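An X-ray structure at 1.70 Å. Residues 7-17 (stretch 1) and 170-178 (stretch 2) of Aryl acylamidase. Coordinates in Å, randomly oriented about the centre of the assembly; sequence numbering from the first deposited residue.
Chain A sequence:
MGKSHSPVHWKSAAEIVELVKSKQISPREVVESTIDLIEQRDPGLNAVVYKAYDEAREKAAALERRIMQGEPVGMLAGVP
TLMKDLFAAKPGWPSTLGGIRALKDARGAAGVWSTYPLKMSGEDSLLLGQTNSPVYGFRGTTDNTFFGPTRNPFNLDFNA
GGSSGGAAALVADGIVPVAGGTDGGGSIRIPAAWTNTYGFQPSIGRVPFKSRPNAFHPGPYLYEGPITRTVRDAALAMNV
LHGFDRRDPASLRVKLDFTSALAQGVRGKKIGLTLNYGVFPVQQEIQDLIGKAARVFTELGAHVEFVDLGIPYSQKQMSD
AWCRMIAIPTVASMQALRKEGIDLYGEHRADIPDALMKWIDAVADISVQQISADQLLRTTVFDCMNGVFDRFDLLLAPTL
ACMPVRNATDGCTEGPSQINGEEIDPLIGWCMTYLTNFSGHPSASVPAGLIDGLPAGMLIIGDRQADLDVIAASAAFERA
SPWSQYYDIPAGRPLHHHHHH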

ATOM      1  N   PRO A   7     -24.890  -4.441  -9.130  1.00 30.77           N
ATOM      2  CA  PRO A   7     -24.280  -4.773 -10.416  1.00 27.57           C
ATOM      3  C   PRO A   7     -22.758  -4.760 -10.344  1.00 25.52           C
ATOM      4  O   PRO A   7     -22.121  -5.247 -11.268  1.00 29.64           O
ATOM      5  CB  PRO A   7     -24.783  -3.651 -11.344  1.00 31.51           C
ATOM      6  CG  PRO A   7     -25.182  -2.536 -10.423  1.00 28.69           C
ATOM      7  CD  PRO A   7     -25.690  -3.205  -9.193  1.00 32.26           C
ATOM      8  N   VAL A   8     -22.180  -4.215  -9.271  1.00 26.24           N
ATOM      9  CA  VAL A   8     -20.727  -4.019  -9.241  1.00 22.22           C
ATOM     10  C   VAL A   8     -19.998  -4.629  -8.015  1.00 20.95           C
ATOM     11  O   VAL A   8     -18.801  -4.804  -8.060  1.00 18.30           O
ATOM     12  CB  VAL A   8     -20.372  -2.529  -9.351  1.00 21.79           C
ATOM     13  CG1 VAL A   8     -20.990  -1.947 -10.632  1.00 22.94           C
ATOM     14  CG2 VAL A   8     -20.876  -1.750  -8.113  1.00 22.56           C
ATOM     15  N   HIS A   9     -20.697  -4.938  -6.933  1.00 17.58           N
ATOM     16  CA  HIS A   9     -20.038  -5.482  -5.740  1.00 17.46           C
ATOM     17  C   HIS A   9     -19.252  -6.720  -6.138  1.00 18.05           C
ATOM     18  O   HIS A   9     -19.783  -7.606  -6.821  1.00 18.12           O
ATOM     19  CB  HIS A   9     -21.090  -5.851  -4.681  1.00 19.74           C
ATOM     20  CG  HIS A   9     -20.560  -5.918  -3.280  1.00 18.82           C
ATOM     21  ND1 HIS A   9     -21.300  -6.423  -2.236  1.00 20.67           N
ATOM     22  CD2 HIS A   9     -19.376  -5.525  -2.745  1.00 19.57           C
ATOM     23  CE1 HIS A   9     -20.602  -6.346  -1.117  1.00 21.44           C
ATOM     24  NE2 HIS A   9     -19.429  -5.798  -1.396  1.00 19.39           N
ATOM     25  N   TRP A  10     -17.985  -6.770  -5.723  1.00 17.46           N
ATOM     26  CA  TRP A  10     -17.096  -7.921  -5.981  1.00 15.90           C
ATOM     27  C   TRP A  10     -16.639  -8.141  -7.438  1.00 16.87           C
ATOM     28  O   TRP A  10     -15.894  -9.096  -7.725  1.00 18.13           O
ATOM     29  CB  TRP A  10     -17.687  -9.237  -5.400  1.00 17.37           C
ATOM     30  CG  TRP A  10     -18.009  -9.151  -3.928  1.00 15.91           C
ATOM     31  CD1 TRP A  10     -19.261  -9.125  -3.342  1.00 15.67           C
ATOM     32  CD2 TRP A  10     -17.064  -9.066  -2.844  1.00 17.16           C
ATOM     33  NE1 TRP A  10     -19.139  -9.023  -1.973  1.00 16.99           N
ATOM     34  CE2 TRP A  10     -17.808  -8.987  -1.638  1.00 18.75           C
ATOM     35  CE3 TRP A  10     -15.664  -9.053  -2.778  1.00 15.30           C
ATOM     36  CZ2 TRP A  10     -17.196  -8.889  -0.375  1.00 16.35           C
ATOM     37  CZ3 TRP A  10     -15.054  -8.957  -1.538  1.00 14.32           C
ATOM     38  CH2 TRP A  10     -15.821  -8.881  -0.342  1.00 17.12           C
ATOM     39  N   LYS A  11     -17.055  -7.290  -8.368  1.00 15.54           N
ATOM     40  CA  LYS A  11     -16.589  -7.423  -9.735  1.00 16.17           C
ATOM     41  C   LYS A  11     -15.116  -6.993  -9.801  1.00 15.24           C
ATOM     42  O   LYS A  11     -14.723  -6.045  -9.100  1.00 14.91           O
ATOM     43  CB  LYS A  11     -17.398  -6.553 -10.686  1.00 15.93           C
ATOM     44  CG  LYS A  11     -18.846  -7.020 -10.825  1.00 20.97           C
ATOM     45  CD  LYS A  11     -18.957  -8.219 -11.781  1.00 25.46           C
ATOM     46  CE  LYS A  11     -20.435  -8.471 -12.176  1.00 30.23           C
ATOM     47  NZ  LYS A  11     -21.219  -9.009 -11.023  1.00 33.95           N
ATOM     48  N   SER A  12     -14.341  -7.674 -10.637  1.00 14.86           N
ATOM     49  CA  SER A  12     -12.941  -7.278 -10.849  1.00 12.77           C
ATOM     50  C   SER A  12     -12.828  -6.069 -11.770  1.00 14.26           C
ATOM     51  O   SER A  12     -13.773  -5.706 -12.468  1.00 12.92           O
ATOM     52  CB  SER A  12     -12.123  -8.431 -11.422  1.00 15.29           C
ATOM     53  OG  SER A  12     -12.484  -8.683 -12.757  1.00 15.27           O
ATOM     54  N   ALA A  13     -11.669  -5.414 -11.759  1.00 13.17           N
ATOM     55  CA  ALA A  13     -11.439  -4.335 -12.722  1.00 14.79           C
ATOM     56  C   ALA A  13     -11.517  -4.883 -14.143  1.00 13.58           C
ATOM     57  O   ALA A  13     -12.062  -4.227 -15.029  1.00 13.16           O
ATOM     58  CB  ALA A  13     -10.058  -3.669 -12.477  1.00 15.48           C
ATOM     59  N   ALA A  14     -10.955  -6.077 -14.372  1.00 12.43           N
ATOM     60  CA  ALA A  14     -11.028  -6.675 -15.699  1.00 14.65           C
ATOM     61  C   ALA A  14     -12.495  -6.862 -16.096  1.00 13.67           C
ATOM     62  O   ALA A  14     -12.879  -6.578 -17.230  1.00 14.84           O
ATOM     63  CB  ALA A  14     -10.294  -8.027 -15.723  1.00 16.87           C
ATOM     64  N   GLU A  15     -13.319  -7.311 -15.170  1.00 12.53           N
ATOM     65  CA  GLU A  15     -14.744  -7.517 -15.483  1.00 13.79           C
ATOM     66  C   GLU A  15     -15.449  -6.204 -15.768  1.00 14.19           C
ATOM     67  O   GLU A  15     -16.207  -6.108 -16.721  1.00 15.02           O
ATOM     68  CB  GLU A  15     -15.443  -8.251 -14.345  1.00 16.10           C
ATOM     69  CG  GLU A  15     -15.039  -9.724 -14.314  1.00 18.36           C
ATOM     70  CD  GLU A  15     -15.571 -10.477 -13.109  1.00 23.71           C
ATOM     71  OE1 GLU A  15     -15.628  -9.900 -12.003  1.00 18.49           O
ATOM     72  OE2 GLU A  15     -15.900 -11.692 -13.261  1.00 26.11           O
ATOM     73  N   ILE A  16     -15.223  -5.193 -14.935  1.00 12.96           N
ATOM     74  CA  ILE A  16     -15.851  -3.888 -15.182  1.00 14.47           C
ATOM     75  C   ILE A  16     -15.430  -3.282 -16.506  1.00 14.14           C
ATOM     76  O   ILE A  16     -16.254  -2.716 -17.248  1.00 14.39           O
ATOM     77  CB  ILE A  16     -15.553  -2.914 -14.042  1.00 11.92           C
ATOM     78  CG1 ILE A  16     -16.341  -3.396 -12.806  1.00 16.22           C
ATOM     79  CG2 ILE A  16     -16.027  -1.498 -14.418  1.00 12.40           C
ATOM     80  CD1 ILE A  16     -15.880  -2.783 -11.541  1.00 20.91           C
ATOM     81  N   VAL A  17     -14.142  -3.339 -16.815  1.00 12.79           N
ATOM     82  CA  VAL A  17     -13.672  -2.811 -18.092  1.00 14.48           C
ATOM     83  C   VAL A  17     -14.488  -3.435 -19.233  1.00 15.98           C
ATOM     84  O   VAL A  17     -14.917  -2.763 -20.166  1.00 15.66           O
ATOM     85  CB  VAL A  17     -12.186  -3.112 -18.307  1.00 16.14           C
ATOM     86  CG1 VAL A  17     -11.792  -2.951 -19.775  1.00 21.90           C
ATOM     87  CG2 VAL A  17     -11.330  -2.196 -17.421  1.00 16.90           C
ATOM     88  N   LEU A 170     -11.624  -0.958   1.607  1.00 12.92           N
ATOM     89  CA  LEU A 170     -12.600  -0.908   0.522  1.00 12.69           C
ATOM     90  C   LEU A 170     -12.454  -2.075  -0.440  1.00 15.40           C
ATOM     91  O   LEU A 170     -13.454  -2.658  -0.865  1.00 14.12           O
ATOM     92  CB  LEU A 170     -12.502   0.417  -0.264  1.00 11.29           C
ATOM     93  CG  LEU A 170     -12.906   1.654   0.533  1.00 14.16           C
ATOM     94  CD1 LEU A 170     -12.776   2.918  -0.376  1.00 14.36           C
ATOM     95  CD2 LEU A 170     -14.345   1.533   1.036  1.00 16.52           C
ATOM     96  N   VAL A 171     -11.213  -2.429  -0.791  1.00 10.97           N
ATOM     97  CA  VAL A 171     -10.989  -3.526  -1.713  1.00 12.39           C
ATOM     98  C   VAL A 171     -11.376  -4.863  -1.062  1.00 13.38           C
ATOM     99  O   VAL A 171     -11.985  -5.699  -1.717  1.00 12.63           O
ATOM    100  CB  VAL A 171      -9.508  -3.543  -2.190  1.00 10.92           C
ATOM    101  CG1 VAL A 171      -9.189  -4.805  -3.043  1.00 11.92           C
ATOM    102  CG2 VAL A 171      -9.255  -2.224  -2.989  1.00 13.04           C
ATOM    103  N   ALA A 172     -11.021  -5.043   0.209  1.00 10.91           N
ATOM    104  CA  ALA A 172     -11.312  -6.297   0.896  1.00 13.20           C
ATOM    105  C   ALA A 172     -12.809  -6.494   1.112  1.00 14.74           C
ATOM    106  O   ALA A 172     -13.267  -7.647   1.229  1.00 14.75           O
ATOM    107  CB  ALA A 172     -10.564  -6.372   2.239  1.00 12.48           C
ATOM    108  N   ASP A 173     -13.549  -5.395   1.127  1.00 15.07           N
ATOM    109  CA  ASP A 173     -15.001  -5.452   1.363  1.00 15.90           C
ATOM    110  C   ASP A 173     -15.752  -5.470   0.034  1.00 15.70           C
ATOM    111  O   ASP A 173     -16.989  -5.444   0.020  1.00 17.31           O
ATOM    112  CB  ASP A 173     -15.451  -4.273   2.230  1.00 14.93           C
ATOM    113  CG  ASP A 173     -16.775  -4.541   2.963  1.00 19.76           C
ATOM    114  OD1 ASP A 173     -16.947  -5.659   3.464  1.00 19.05           O
ATOM    115  OD2 ASP A 173     -17.630  -3.632   3.029  1.00 17.13           O
ATOM    116  N   GLY A 174     -15.024  -5.523  -1.086  1.00 12.78           N
ATOM    117  CA  GLY A 174     -15.654  -5.702  -2.380  1.00 12.73           C
ATOM    118  C   GLY A 174     -16.163  -4.406  -3.033  1.00 14.85           C
ATOM    119  O   GLY A 174     -16.796  -4.466  -4.088  1.00 13.73           O
ATOM    120  N   ILE A 175     -15.858  -3.256  -2.425  1.00 13.91           N
ATOM    121  CA  ILE A 175     -16.531  -2.000  -2.775  1.00 14.18           C
ATOM    122  C   ILE A 175     -15.955  -1.390  -4.049  1.00 15.77           C
ATOM    123  O   ILE A 175     -16.701  -0.852  -4.853  1.00 14.53           O
ATOM    124  CB  ILE A 175     -16.471  -1.017  -1.613  1.00 12.66           C
ATOM    125  CG1 ILE A 175     -17.323  -1.562  -0.450  1.00 13.86           C
ATOM    126  CG2 ILE A 175     -17.038   0.402  -2.007  1.00 13.69           C
ATOM    127  CD1 ILE A 175     -17.092  -0.869   0.862  1.00 14.44           C
ATOM    128  N   VAL A 176     -14.636  -1.453  -4.220  1.00 12.48           N
ATOM    129  CA  VAL A 176     -14.009  -1.154  -5.494  1.00 11.68           C
ATOM    130  C   VAL A 176     -12.968  -2.255  -5.756  1.00 13.65           C
ATOM    131  O   VAL A 176     -12.493  -2.878  -4.795  1.00 13.93           O
ATOM    132  CB  VAL A 176     -13.285   0.207  -5.521  1.00 13.05           C
ATOM    133  CG1 VAL A 176     -14.317   1.402  -5.578  1.00 10.73           C
ATOM    134  CG2 VAL A 176     -12.324   0.332  -4.328  1.00 12.95           C
ATOM    135  N   PRO A 177     -12.628  -2.497  -7.033  1.00 10.98           N
ATOM    136  CA  PRO A 177     -11.707  -3.617  -7.320  1.00 13.50           C
ATOM    137  C   PRO A 177     -10.236  -3.253  -7.150  1.00 12.64           C
ATOM    138  O   PRO A 177      -9.409  -4.142  -7.013  1.00 13.30           O
ATOM    139  CB  PRO A 177     -11.997  -3.958  -8.791  1.00 13.81           C
ATOM    140  CG  PRO A 177     -12.501  -2.617  -9.371  1.00 12.31           C
ATOM    141  CD  PRO A 177     -13.262  -1.968  -8.257  1.00 13.36           C
ATOM    142  N   VAL A 178      -9.919  -1.969  -7.123  1.00 11.63           N
ATOM    143  CA  VAL A 178      -8.517  -1.528  -6.984  1.00 11.98           C
ATOM    144  C   VAL A 178      -8.561  -0.211  -6.225  1.00 12.31           C
ATOM    145  O   VAL A 178      -9.519   0.573  -6.363  1.00 12.66           O
ATOM    146  CB  VAL A 178      -7.812  -1.356  -8.365  1.00 11.00           C
ATOM    147  CG1 VAL A 178      -8.614  -0.404  -9.276  1.00 11.98           C
ATOM    148  CG2 VAL A 178      -6.350  -0.834  -8.174  1.00 11.46           C
TER

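The most unusual feature of this contact is a glycine lying flat against a tryptophan. The CA of G174 sits 3.5 Å from the centroid of the six-membered ring of W10, only 16° off the ring normal, a CH-pi contact over the face. The two backbones come close here as well, with W10 CA and G174 CA 4.5 Å apart. Two independent tests explain why glycine suits the site. An ideal CB on G174 would point toward the other stretch and fall 2.5 Å from W10 CD2 and 2.9 Å from H9 CD2, both clashes. In addition, at phi/psi of 85/7 it would be jammed against the carbonyl oxygen of D173. Those angles belong to a Schellman motif that ends the helix: G174 N bonds to V171 O at 3.1 Å and I175 N to L170 O at 2.9 Å.

The end of that helix also offers carbonyl groups to stretch 1. H9 NE2 donates to D173 O at 2.8 Å with an N-H...O angle of 161°, so the imidazole carries its proton on NE2; chi1 of -158° (t) brings the ring in edge-on, with D173 O and G174 O near its plane. W10 N donates to G174 O at 3.1 Å and 176°, almost linear.

H9 and W10 are the two central residues of a type II turn from V8 to K11, closed by K11 N to V8 O at 3.1 Å. W10 occupies its third position with phi/psi of 70/0. Its CA-to-CB bond points away from stretch 2, yet with chi1 of -55° (m) and chi2 of 110° the indole returns, bringing CH2 to 3.2 Å from A172 O at the ring edge.

Farther along, P177 takes over, covered by 74 Å², the largest share of any residue in the 386 Å² buried in total. Its CA-to-CB bond points toward stretch 1: P177 CB lies 3.4 Å from K11 O and 3.3 Å from A13 N, while P177 CG lies 4.1 Å from A13 CB and 4.0 Å from I16 CD1. The small methyl of A13 and the longer reach of I16 both present apolar surface to the compact pyrrolidine.

The helix beginning at A13 is secured locally. S12, its N-cap, accepts from E15 N through OG at 2.9 Å, and S12 N donates to E15 OE1 at 2.9 Å and 173°, a reciprocal pairing that uses the serine hydroxyl and the glutamate carboxylate.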